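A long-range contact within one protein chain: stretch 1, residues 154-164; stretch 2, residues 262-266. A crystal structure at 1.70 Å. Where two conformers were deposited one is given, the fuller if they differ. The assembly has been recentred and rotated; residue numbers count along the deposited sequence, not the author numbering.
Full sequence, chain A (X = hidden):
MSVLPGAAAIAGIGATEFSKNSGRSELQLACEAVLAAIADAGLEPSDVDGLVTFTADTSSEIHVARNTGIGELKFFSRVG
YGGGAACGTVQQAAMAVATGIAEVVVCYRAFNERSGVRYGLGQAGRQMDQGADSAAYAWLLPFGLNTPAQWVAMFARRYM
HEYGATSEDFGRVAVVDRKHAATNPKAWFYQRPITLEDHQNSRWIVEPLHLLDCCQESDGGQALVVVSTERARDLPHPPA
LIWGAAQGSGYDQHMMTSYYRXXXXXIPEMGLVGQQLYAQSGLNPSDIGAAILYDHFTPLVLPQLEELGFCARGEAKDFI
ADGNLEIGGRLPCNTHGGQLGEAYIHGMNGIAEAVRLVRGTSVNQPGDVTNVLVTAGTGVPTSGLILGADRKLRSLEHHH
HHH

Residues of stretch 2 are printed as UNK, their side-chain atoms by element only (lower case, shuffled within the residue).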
# COMPACT_ATOMS: atom_id res chain seq x y z
N MET A 154 -14.09 -22.82 5.81
CA MET A 154 -15.50 -22.48 5.76
C MET A 154 -16.05 -22.55 4.34
O MET A 154 -17.18 -23.04 4.12
CB MET A 154 -15.72 -21.09 6.37
CG MET A 154 -17.18 -20.79 6.68
SD MET A 154 -17.84 -21.72 8.05
CE MET A 154 -17.15 -20.79 9.42
N PHE A 155 -15.26 -22.11 3.36
CA PHE A 155 -15.65 -22.26 1.96
C PHE A 155 -15.60 -23.72 1.52
O PHE A 155 -16.51 -24.21 0.83
CB PHE A 155 -14.70 -21.47 1.05
CG PHE A 155 -14.77 -19.98 1.23
CD1 PHE A 155 -15.95 -19.28 0.98
CD2 PHE A 155 -13.64 -19.27 1.59
CE1 PHE A 155 -16.00 -17.91 1.13
CE2 PHE A 155 -13.68 -17.88 1.72
CZ PHE A 155 -14.87 -17.21 1.48
N ALA A 156 -14.52 -24.41 1.86
CA ALA A 156 -14.34 -25.78 1.38
C ALA A 156 -15.48 -26.69 1.82
O ALA A 156 -15.97 -27.52 1.04
CB ALA A 156 -12.99 -26.31 1.88
N ARG A 157 -15.94 -26.54 3.06
CA ARG A 157 -17.01 -27.40 3.56
C ARG A 157 -18.27 -27.20 2.75
O ARG A 157 -19.00 -28.16 2.48
CB ARG A 157 -17.30 -27.12 5.03
CG ARG A 157 -18.40 -28.00 5.64
CD ARG A 157 -17.96 -29.49 5.71
NE ARG A 157 -19.03 -30.40 6.16
CZ ARG A 157 -20.02 -30.87 5.39
NH1 ARG A 157 -20.11 -30.54 4.10
NH2 ARG A 157 -20.93 -31.69 5.92
N ARG A 158 -18.57 -25.96 2.37
CA ARG A 158 -19.76 -25.70 1.57
C ARG A 158 -19.60 -26.21 0.14
O ARG A 158 -20.56 -26.70 -0.47
CB ARG A 158 -20.08 -24.20 1.58
CG ARG A 158 -21.40 -23.85 0.85
CD ARG A 158 -22.62 -24.22 1.68
NE ARG A 158 -23.83 -24.14 0.84
CZ ARG A 158 -25.07 -24.23 1.30
NH1 ARG A 158 -25.30 -24.37 2.60
NH2 ARG A 158 -26.10 -24.16 0.45
N TYR A 159 -18.39 -26.12 -0.40
CA TYR A 159 -18.14 -26.65 -1.74
C TYR A 159 -18.34 -28.17 -1.76
O TYR A 159 -18.92 -28.73 -2.72
CB TYR A 159 -16.73 -26.26 -2.18
CG TYR A 159 -16.35 -26.72 -3.58
CD1 TYR A 159 -15.86 -27.99 -3.79
CD2 TYR A 159 -16.47 -25.88 -4.67
CE1 TYR A 159 -15.54 -28.43 -5.06
CE2 TYR A 159 -16.15 -26.31 -5.95
CZ TYR A 159 -15.68 -27.59 -6.13
OH TYR A 159 -15.33 -28.07 -7.39
N MET A 160 -17.90 -28.85 -0.71
CA MET A 160 -18.15 -30.29 -0.58
C MET A 160 -19.63 -30.59 -0.54
O MET A 160 -20.11 -31.54 -1.17
CB MET A 160 -17.51 -30.82 0.69
CG MET A 160 -16.00 -30.81 0.70
SD MET A 160 -15.30 -31.12 2.34
CE MET A 160 -15.74 -32.83 2.62
N HIS A 161 -20.37 -29.80 0.24
CA HIS A 161 -21.82 -29.98 0.34
C HIS A 161 -22.50 -29.84 -1.02
O HIS A 161 -23.34 -30.65 -1.40
CB HIS A 161 -22.38 -28.95 1.32
CG HIS A 161 -23.87 -28.89 1.34
ND1 HIS A 161 -24.64 -29.79 2.04
CD2 HIS A 161 -24.73 -28.02 0.76
CE1 HIS A 161 -25.91 -29.49 1.88
NE2 HIS A 161 -26.00 -28.42 1.10
N GLU A 162 -22.17 -28.78 -1.74
CA GLU A 162 -22.91 -28.50 -2.97
C GLU A 162 -22.53 -29.44 -4.10
O GLU A 162 -23.38 -29.78 -4.92
CB GLU A 162 -22.70 -27.05 -3.39
CG GLU A 162 -23.24 -26.11 -2.34
CD GLU A 162 -23.15 -24.65 -2.71
OE1 GLU A 162 -22.58 -24.32 -3.78
OE2 GLU A 162 -23.67 -23.84 -1.93
N TYR A 163 -21.29 -29.90 -4.14
CA TYR A 163 -20.80 -30.61 -5.32
C TYR A 163 -20.34 -32.04 -5.05
O TYR A 163 -19.95 -32.74 -6.00
CB TYR A 163 -19.65 -29.81 -5.94
CG TYR A 163 -20.07 -28.46 -6.45
CD1 TYR A 163 -21.18 -28.33 -7.29
CD2 TYR A 163 -19.39 -27.30 -6.09
CE1 TYR A 163 -21.58 -27.12 -7.76
CE2 TYR A 163 -19.79 -26.06 -6.58
CZ TYR A 163 -20.88 -25.98 -7.42
OH TYR A 163 -21.29 -24.77 -7.91
N GLY A 164 -20.34 -32.47 -3.81
CA GLY A 164 -19.95 -33.82 -3.48
C GLY A 164 -18.47 -34.09 -3.58
O GLY A 164 -18.06 -35.25 -3.63
N UNK A 262 -24.76 -14.58 -2.10
CA UNK A 262 -25.80 -15.57 -2.34
C UNK A 262 -25.20 -16.96 -2.45
O UNK A 262 -25.77 -17.93 -1.93
c UNK A 262 -26.61 -15.20 -3.60
o UNK A 262 -25.79 -15.16 -4.76
N UNK A 263 -24.06 -17.08 -3.13
CA UNK A 263 -23.32 -18.33 -3.21
C UNK A 263 -21.87 -18.06 -2.82
O UNK A 263 -21.29 -17.03 -3.21
c UNK A 263 -24.68 -20.61 -5.99
o UNK A 263 -25.32 -20.48 -7.06
c UNK A 263 -24.74 -19.50 -4.97
c UNK A 263 -23.38 -18.93 -4.62
o UNK A 263 -23.98 -21.62 -5.74
N UNK A 264 -21.28 -18.98 -2.06
CA UNK A 264 -19.93 -18.81 -1.53
C UNK A 264 -18.98 -19.91 -1.98
O UNK A 264 -17.84 -19.96 -1.52
c UNK A 264 -20.34 -20.01 0.69
c UNK A 264 -20.06 -20.07 2.20
c UNK A 264 -19.93 -18.70 0.01
c UNK A 264 -20.83 -17.55 0.44
N UNK A 265 -19.41 -20.78 -2.89
CA UNK A 265 -18.60 -21.92 -3.26
C UNK A 265 -17.73 -21.67 -4.48
O UNK A 265 -16.82 -22.46 -4.75
c UNK A 265 -20.12 -23.62 -2.26
o UNK A 265 -20.48 -22.74 -4.49
c UNK A 265 -19.48 -23.13 -3.56
N UNK A 266 -17.97 -20.60 -5.22
CA UNK A 266 -17.09 -20.18 -6.27
C UNK A 266 -16.10 -19.14 -5.76
O UNK A 266 -15.89 -18.98 -4.56
O HOH W 1 -22.92 -21.19 -1.43
O HOH W 2 -19.80 -22.65 -7.13

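Residues 154-163 of stretch 1 are helical, and the non-helical, non-strand segment 262-266 packs against one side of this helix, more than a hundred residues away in sequence.

Position 262 carries two side-chain atoms, one carbon followed by one oxygen. A single carbon bearing a terminal oxygen is a hydroxymethyl group, and nothing of the helix lies within reach of it. The residue is Ser 262, exposed, with chi1 in the p well.

At position 263 there are five side-chain atoms: a chain of three carbons, the third carrying two oxygens. One of these oxygens lies 3.6 Å from OE1 of Glu 162, the closest approach of this side chain to the helix. Three carbons ending in two oxygens form a carboxylate, and the residue is Glu 263. Its CA-to-CB bond points sideways, and the end of the chain comes nearer to the helix, so that its OE1 and OE1 of Glu 162 form a pair of like charges rather than an attractive contact.

Position 264 has four carbons and no heteroatom, forked at the first, with one arm two carbons long. Its CB lies 4.1 Å from CD1 of Phe 155, an apolar contact, and the first carbon of the longer arm is 4.0 Å from CG of Arg 158. Branching at CB with unequal arms identifies Ile 264, chi1 p and chi2 t. The backbone comes closer still: its O is 3.2 Å from CD1 of Phe 155.

Position 265 shows three side-chain atoms, a carbon that bears one oxygen and one carbon. The oxygen is 2.7 Å from OE1 of Glu 162, and the terminal carbon is 3.4 Å from CG of Arg 158. A branched side chain with a hydroxyl and a methyl is Thr 265. Its OG1 donates the hydrogen bond to Glu 162 OE1, while its backbone O sits at the edge of the Tyr 159 ring, 3.4 Å from CD2.

Position 266 has no side-chain atoms, and its backbone makes no contact with the helix: Gly 266.

The contact centres on Thr 265, which has the largest area covered by the other stretch; Thr 265 CA lies 5.0 Å from Tyr 159 CA. Glu 162 lies one helical turn after Arg 158, whose NE donates to Glu 162 OE2 at 2.8 Å in a salt bridge with a nearly straight N-H...O angle. With OE2 engaged there, OE1 accepts the threonine hydroxyl. Two waters extend the polar network: one donates to Glu 162 OE2 and accepts from the N of Ile 264, both at 2.8 Å, and another lies 2.7 Å from Tyr 163 OH and donates to Thr 265 OG1, also at 2.7 Å. Beside these polar links, Ile 264 packs against Phe 155 and the aliphatic part of Arg 158, so the interface joins a hydrogen-bonded centre to an apolar flank.

Stretch 2 262-266: SEITG
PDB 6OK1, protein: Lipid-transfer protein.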